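Local coordinates for protein AvrL567-A (Melampsora lini, PDB 2OPC) that is an avirulence protein of the flax rust fungus, probably a secreted effector whose recognition by the host plant triggers disease resistance, at residues R17-P22 against F108-P113; K33-N38 against M43-W48. One frame throughout, in Å; residues are numbered along the deposited sequence.

From the N terminus, the chain runs through strand 16-19, and interaction 1 joins R17 and Y19 of that strand to N110 and D111 of the loop 108-113, closing a long loop of 85 intervening residues. Interaction 2 falls within that span: it is a local beta hairpin in which 33-38 pairs with 43-48 across four residues. The two contacts are therefore nested rather than crossed. Strand 16-19 belongs to the four-stranded antiparallel sheet, at whose edge it lies, whereas 32-36 and 44-48 belong to the three-stranded one. The centres of the two interactions are about 16 Å apart, yet they meet through W36, whose indole stacks on F18 and whose NE1 probably bonds to Y19 O.

Interaction 1: R17-P22 against F108-P113; sequences RFYRSP and FENDIP
R17 reaches D111 because its CG lies anti to the carbonyl carbon (chi1 -61°) and the chain then runs extended from CG to NE, which carries the guanidinium to the carboxylate. On the other side, D111 CG likewise stands beside its own backbone N (chi1 -67°), and the two side chains cross at about a right angle. The grip is end-on, with both terminal nitrogens directed to one oxygen: R17 NH1 lies 2.9 Å from D111 OD1, and R17 NH2 3.1 Å from the same D111 OD1. OD1 sits almost in the guanidinium plane, but the carboxylate is turned out of it by 59°. Consequently NH2 uses the syn lone pair, whereas NH1 meets the oxygen from above the carboxylate plane. Water 1 extends the bridge, donating to D111 OD2 at 2.8 Å and accepting a weak bond from R17 NH2.

Next to this ion pair, N110 brings its amide to the Y19 ring. ND2 of N110 approaches CE1 of Y19 to 3.2 Å, obliquely to the ring, while also bonding to P116 O. The amide's other end closes an Asx turn, since N110 OD1 accepts from I112 N at 2.9 Å in the carbonyl plane; together the bonds to I112 N and P116 O hold the amide. Water 2 links Y19 OH, 2.9 Å away, to the backbone, accepting from D111 N.

No touching residue is buried, and D111 is exposed, so the evidence is for a surface contact that joins the 108-113 loop to the outermost strand 16-19. Its charges are probably screened by water, and the two N-H donors on OD1, with water 1 on OD2, would favour the ionised form of D111.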
loop_
_atom_site.group_PDB
_atom_site.type_symbol
_atom_site.label_atom_id
_atom_site.label_comp_id
_atom_site.label_asym_id
_atom_site.label_seq_id
_atom_site.Cartn_x
_atom_site.Cartn_y
_atom_site.Cartn_z
ATOM N N ARG A 17 0.016 8.306 -3.266
ATOM C CA ARG A 17 0.424 8.745 -1.925
ATOM C C ARG A 17 -0.585 8.315 -0.868
ATOM O O ARG A 17 -1.800 8.535 -1.010
ATOM C CB ARG A 17 0.569 10.257 -1.893
ATOM C CG ARG A 17 1.629 10.747 -2.855
ATOM C CD ARG A 17 1.853 12.249 -2.590
ATOM N NE ARG A 17 2.905 12.830 -3.410
ATOM C CZ ARG A 17 3.343 14.081 -3.269
ATOM N NH1 ARG A 17 2.817 14.851 -2.322
ATOM N NH2 ARG A 17 4.310 14.535 -4.050
ATOM N N PHE A 18 -0.083 7.688 0.184
ATOM C CA PHE A 18 -0.948 7.291 1.301
ATOM C C PHE A 18 -0.360 7.957 2.544
ATOM O O PHE A 18 0.736 7.615 2.997
ATOM C CB PHE A 18 -0.971 5.753 1.392
ATOM C CG PHE A 18 -1.842 5.194 2.506
ATOM C CD1 PHE A 18 -3.106 5.710 2.722
ATOM C CD2 PHE A 18 -1.378 4.151 3.315
ATOM C CE1 PHE A 18 -3.921 5.171 3.709
ATOM C CE2 PHE A 18 -2.211 3.612 4.342
ATOM C CZ PHE A 18 -3.474 4.164 4.502
ATOM N N TYR A 19 -1.118 8.941 3.049
ATOM C CA TYR A 19 -0.622 9.805 4.112
ATOM C C TYR A 19 -0.660 9.190 5.513
ATOM O O TYR A 19 -1.553 8.425 5.819
ATOM C CB TYR A 19 -1.369 11.151 4.071
ATOM C CG TYR A 19 -0.823 12.038 2.981
ATOM C CD1 TYR A 19 0.256 12.877 3.226
ATOM C CD2 TYR A 19 -1.331 11.980 1.688
ATOM C CE1 TYR A 19 0.806 13.685 2.209
ATOM C CE2 TYR A 19 -0.799 12.797 0.655
ATOM C CZ TYR A 19 0.273 13.619 0.933
ATOM O OH TYR A 19 0.811 14.424 -0.054
ATOM N N ARG A 20 0.324 9.515 6.358
ATOM C CA ARG A 20 0.410 9.029 7.738
ATOM C C ARG A 20 -0.461 9.882 8.638
ATOM O O ARG A 20 -0.023 10.466 9.605
ATOM C CB ARG A 20 1.839 9.055 8.197
ATOM C CG ARG A 20 2.726 8.097 7.394
ATOM C CD ARG A 20 3.001 6.925 8.263
ATOM N NE ARG A 20 3.954 7.220 9.327
ATOM C CZ ARG A 20 4.511 6.300 10.119
ATOM N NH1 ARG A 20 4.121 5.010 9.900
ATOM N NH2 ARG A 20 5.427 6.662 11.104
ATOM N N SER A 21 -1.740 9.894 8.268
ATOM C CA SER A 21 -2.829 10.370 9.144
ATOM C C SER A 21 -3.666 9.131 9.420
ATOM O O SER A 21 -3.980 8.404 8.491
ATOM C CB SER A 21 -3.683 11.347 8.354
ATOM O OG SER A 21 -4.939 11.536 8.978
ATOM N N PRO A 22 -4.026 8.876 10.677
ATOM C CA PRO A 22 -4.650 7.591 10.995
ATOM C C PRO A 22 -5.949 7.320 10.270
ATOM O O PRO A 22 -6.300 6.153 10.115
ATOM C CB PRO A 22 -4.869 7.659 12.507
ATOM C CG PRO A 22 -3.716 8.515 12.978
ATOM C CD PRO A 22 -3.678 9.618 11.908
ATOM N N PHE A 108 8.101 9.673 2.961
ATOM C CA PHE A 108 8.414 10.894 2.181
ATOM C C PHE A 108 7.816 12.062 2.930
ATOM O O PHE A 108 6.711 11.968 3.470
ATOM C CB PHE A 108 7.776 10.793 0.797
ATOM C CG PHE A 108 8.428 9.769 -0.090
ATOM C CD1 PHE A 108 9.446 10.139 -0.986
ATOM C CD2 PHE A 108 8.047 8.417 -0.007
ATOM C CE1 PHE A 108 10.096 9.193 -1.769
ATOM C CE2 PHE A 108 8.681 7.452 -0.795
ATOM C CZ PHE A 108 9.693 7.834 -1.698
ATOM N N GLU A 109 8.534 13.176 2.970
ATOM C CA GLU A 109 8.026 14.317 3.701
ATOM C C GLU A 109 7.071 15.073 2.871
ATOM O O GLU A 109 7.269 15.210 1.674
ATOM C CB GLU A 109 9.165 15.222 4.197
ATOM C CG GLU A 109 10.002 14.459 5.189
ATOM C CD GLU A 109 10.886 15.384 5.951
ATOM O OE1 GLU A 109 10.631 15.602 7.156
ATOM O OE2 GLU A 109 11.829 15.943 5.330
ATOM N N ASN A 110 6.039 15.609 3.525
ATOM C CA ASN A 110 5.058 16.428 2.830
ATOM C C ASN A 110 5.731 17.556 2.052
ATOM O O ASN A 110 6.784 18.135 2.449
ATOM C CB ASN A 110 4.020 16.968 3.819
ATOM C CG ASN A 110 2.712 17.339 3.152
ATOM O OD1 ASN A 110 2.635 18.329 2.421
ATOM N ND2 ASN A 110 1.663 16.564 3.426
ATOM N N ASP A 111 5.117 17.860 0.927
ATOM C CA ASP A 111 5.581 18.973 0.115
ATOM C C ASP A 111 5.490 20.294 0.871
ATOM O O ASP A 111 6.283 21.213 0.649
ATOM C CB ASP A 111 4.776 19.030 -1.186
ATOM C CG ASP A 111 5.051 17.854 -2.077
ATOM O OD1 ASP A 111 4.106 17.399 -2.766
ATOM O OD2 ASP A 111 6.213 17.378 -2.086
ATOM N N ILE A 112 4.528 20.382 1.780
ATOM C CA ILE A 112 4.412 21.567 2.612
ATOM C C ILE A 112 4.779 21.207 4.055
ATOM O O ILE A 112 4.166 20.317 4.630
ATOM C CB ILE A 112 2.974 22.162 2.568
ATOM C CG1 ILE A 112 2.502 22.379 1.123
ATOM C CG2 ILE A 112 2.897 23.447 3.387
ATOM C CD1 ILE A 112 1.167 23.110 0.995
ATOM N N PRO A 113 5.743 21.932 4.670
ATOM C CA PRO A 113 5.991 21.615 6.087
ATOM C C PRO A 113 4.684 21.697 6.862
ATOM O O PRO A 113 3.693 22.262 6.373
ATOM C CB PRO A 113 6.965 22.705 6.539
ATOM C CG PRO A 113 6.834 23.792 5.469
ATOM C CD PRO A 113 6.612 23.020 4.209
HETATM O O HOH W 1 6.956 16.221 -4.572
HETATM O O HOH W 2 2.789 16.535 0.030
#

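Interaction 2: K33-N38 against M43-W48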
loop_
_atom_site.group_PDB
_atom_site.type_symbol
_atom_site.label_atom_id
_atom_site.label_comp_id
_atom_site.label_asym_id
_atom_site.label_seq_id
_atom_site.Cartn_x
_atom_site.Cartn_y
_atom_site.Cartn_z
ATOM N N LYS A 33 -9.065 -0.980 -1.871
ATOM C CA LYS A 33 -9.016 0.158 -0.938
ATOM C C LYS A 33 -8.044 -0.173 0.162
ATOM O O LYS A 33 -7.728 -1.355 0.466
ATOM C CB LYS A 33 -10.364 0.585 -0.361
ATOM C CG LYS A 33 -11.104 -0.468 0.272
ATOM C CD LYS A 33 -12.488 0.083 0.746
ATOM C CE LYS A 33 -13.253 -0.983 1.457
ATOM N NZ LYS A 33 -14.389 -0.446 2.223
ATOM N N VAL A 34 -7.506 0.914 0.742
ATOM C CA VAL A 34 -6.420 0.843 1.720
ATOM C C VAL A 34 -6.746 1.698 2.930
ATOM O O VAL A 34 -7.225 2.827 2.752
ATOM C CB VAL A 34 -5.070 1.331 1.110
ATOM C CG1 VAL A 34 -3.884 0.974 2.016
ATOM C CG2 VAL A 34 -4.854 0.746 -0.274
ATOM N N LYS A 35 -6.465 1.198 4.133
ATOM C CA LYS A 35 -6.577 2.031 5.345
ATOM C C LYS A 35 -5.408 1.655 6.253
ATOM O O LYS A 35 -4.666 0.719 5.951
ATOM C CB LYS A 35 -7.924 1.800 6.081
ATOM C CG LYS A 35 -8.016 0.424 6.745
ATOM C CD LYS A 35 -9.281 0.311 7.575
ATOM C CE LYS A 35 -9.311 -1.039 8.294
ATOM N NZ LYS A 35 -10.497 -1.112 9.228
ATOM N N TRP A 36 -5.252 2.367 7.367
ATOM C CA TRP A 36 -4.236 1.988 8.329
ATOM C C TRP A 36 -4.743 0.963 9.310
ATOM O O TRP A 36 -5.923 0.932 9.651
ATOM C CB TRP A 36 -3.734 3.226 9.106
ATOM C CG TRP A 36 -2.902 4.145 8.287
ATOM C CD1 TRP A 36 -3.216 5.419 7.862
ATOM C CD2 TRP A 36 -1.578 3.887 7.847
ATOM N NE1 TRP A 36 -2.185 5.954 7.135
ATOM C CE2 TRP A 36 -1.152 5.038 7.125
ATOM C CE3 TRP A 36 -0.706 2.785 7.978
ATOM C CZ2 TRP A 36 0.129 5.128 6.562
ATOM C CZ3 TRP A 36 0.560 2.868 7.403
ATOM C CH2 TRP A 36 0.961 4.033 6.691
ATOM N N ASP A 37 -3.810 0.175 9.857
ATOM C CA ASP A 37 -4.183 -0.855 10.813
ATOM C C ASP A 37 -4.747 -0.294 12.081
ATOM O O ASP A 37 -5.739 -0.831 12.616
ATOM C CB ASP A 37 -3.008 -1.831 11.054
ATOM C CG ASP A 37 -1.719 -1.140 11.555
ATOM O OD1 ASP A 37 -1.494 0.067 11.362
ATOM O OD2 ASP A 37 -0.900 -1.850 12.180
ATOM N N ASN A 38 -4.132 0.778 12.559
ATOM C CA ASN A 38 -4.543 1.475 13.786
ATOM C C ASN A 38 -3.807 2.814 13.890
ATOM O O ASN A 38 -3.107 3.243 12.950
ATOM C CB ASN A 38 -4.303 0.594 15.030
ATOM C CG ASN A 38 -2.879 0.140 15.130
ATOM O OD1 ASN A 38 -1.946 0.927 15.011
ATOM N ND2 ASN A 38 -2.695 -1.175 15.308
ATOM N N MET A 43 1.135 -0.552 9.508
ATOM C CA MET A 43 0.997 -1.219 8.210
ATOM C C MET A 43 -0.333 -0.880 7.578
ATOM O O MET A 43 -1.327 -0.677 8.282
ATOM C CB MET A 43 1.086 -2.721 8.342
ATOM C CG MET A 43 -0.089 -3.307 9.088
ATOM S SD MET A 43 0.004 -5.089 9.273
ATOM C CE MET A 43 1.290 -5.186 10.491
ATOM N N PRO A 44 -0.362 -0.868 6.244
ATOM C CA PRO A 44 -1.639 -0.721 5.556
ATOM C C PRO A 44 -2.419 -2.018 5.569
ATOM O O PRO A 44 -1.845 -3.097 5.613
ATOM C CB PRO A 44 -1.239 -0.415 4.116
ATOM C CG PRO A 44 0.102 -1.029 3.952
ATOM C CD PRO A 44 0.777 -0.977 5.302
ATOM N N LEU A 45 -3.747 -1.896 5.542
ATOM C CA LEU A 45 -4.677 -3.013 5.365
ATOM C C LEU A 45 -5.453 -2.782 4.076
ATOM O O LEU A 45 -5.649 -1.638 3.684
ATOM C CB LEU A 45 -5.681 -3.143 6.529
ATOM C CG LEU A 45 -5.018 -3.353 7.905
ATOM C CD1 LEU A 45 -6.073 -3.437 8.972
ATOM C CD2 LEU A 45 -4.117 -4.605 7.994
ATOM N N PHE A 46 -5.902 -3.882 3.441
ATOM C CA PHE A 46 -6.424 -3.861 2.069
ATOM C C PHE A 46 -7.755 -4.575 2.013
ATOM O O PHE A 46 -8.010 -5.520 2.729
ATOM C CB PHE A 46 -5.437 -4.575 1.166
ATOM C CG PHE A 46 -4.100 -3.947 1.169
ATOM C CD1 PHE A 46 -3.805 -2.861 0.313
ATOM C CD2 PHE A 46 -3.086 -4.461 1.980
ATOM C CE1 PHE A 46 -2.543 -2.285 0.312
ATOM C CE2 PHE A 46 -1.805 -3.863 2.017
ATOM C CZ PHE A 46 -1.520 -2.788 1.151
ATOM N N LYS A 47 -8.622 -4.091 1.129
ATOM C CA LYS A 47 -9.881 -4.767 0.837
ATOM C C LYS A 47 -10.250 -4.631 -0.637
ATOM O O LYS A 47 -10.257 -3.530 -1.187
ATOM C CB LYS A 47 -11.005 -4.208 1.713
ATOM C CG LYS A 47 -12.200 -5.135 1.855
ATOM C CD LYS A 47 -12.993 -4.825 3.114
ATOM C CE LYS A 47 -14.444 -5.256 2.973
ATOM N NZ LYS A 47 -15.230 -4.975 4.207
ATOM N N TRP A 48 -10.554 -5.759 -1.270
ATOM C CA TRP A 48 -10.879 -5.783 -2.691
ATOM C C TRP A 48 -12.252 -5.184 -2.945
ATOM O O TRP A 48 -13.235 -5.617 -2.326
ATOM C CB TRP A 48 -10.885 -7.237 -3.164
ATOM C CG TRP A 48 -11.192 -7.384 -4.623
ATOM C CD1 TRP A 48 -12.424 -7.653 -5.179
ATOM C CD2 TRP A 48 -10.265 -7.281 -5.721
ATOM N NE1 TRP A 48 -12.303 -7.725 -6.538
ATOM C CE2 TRP A 48 -10.998 -7.493 -6.900
ATOM C CE3 TRP A 48 -8.877 -7.056 -5.822
ATOM C CZ2 TRP A 48 -10.412 -7.483 -8.152
ATOM C CZ3 TRP A 48 -8.290 -7.048 -7.056
ATOM C CH2 TRP A 48 -9.052 -7.249 -8.229
#
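K33 and K47 form a hydrogen-bonded pair of an antiparallel hairpin, the farther from the turn of the two here, with K33 N to K47 O at 2.9 Å and the reciprocal bond from K47 N to K33 O. K35 and L45 repeat the pattern; the bond from L45 N to K35 O is short (2.8 Å) and nearly straight at 174°. Between them, V34 and F46 are a non-hydrogen-bonded pair, where F46 CA approaches K33 O at 3.2 Å in a CA-H...O contact.

Polar contacts continue past the strands. D37 N donates to M43 O at 3.1 Å, placed nearly along the C=O axis but with its N-H bent off the line (138°), while D37 OD1 accepts a weak bond from M43 N. D37 CG sits between backbone N and carbonyl carbon (chi1 58°), turning the carboxylate back towards M43; OD2 is bonded to T42 OG1. The edge of the W36 ring also meets M43 O, 3.5 Å from CE3, while NE1 is directed to Y19 O.

Apolar contacts gather round V34: CG1 lies 3.7 Å from P44 CB, and V34 CG2 is 3.8 Å from F46 CD1. Beside the turn, L45 CD1 makes van der Waals contact with D37 CA. On the other face, the K33 and K47 chains run side by side.

K33 NZ and K47 NZ stand 5.0 Å apart, so this pair probably concentrates positive charge opposite the buried V34 and F46, whereas K35 makes a cation-pi contact with W88.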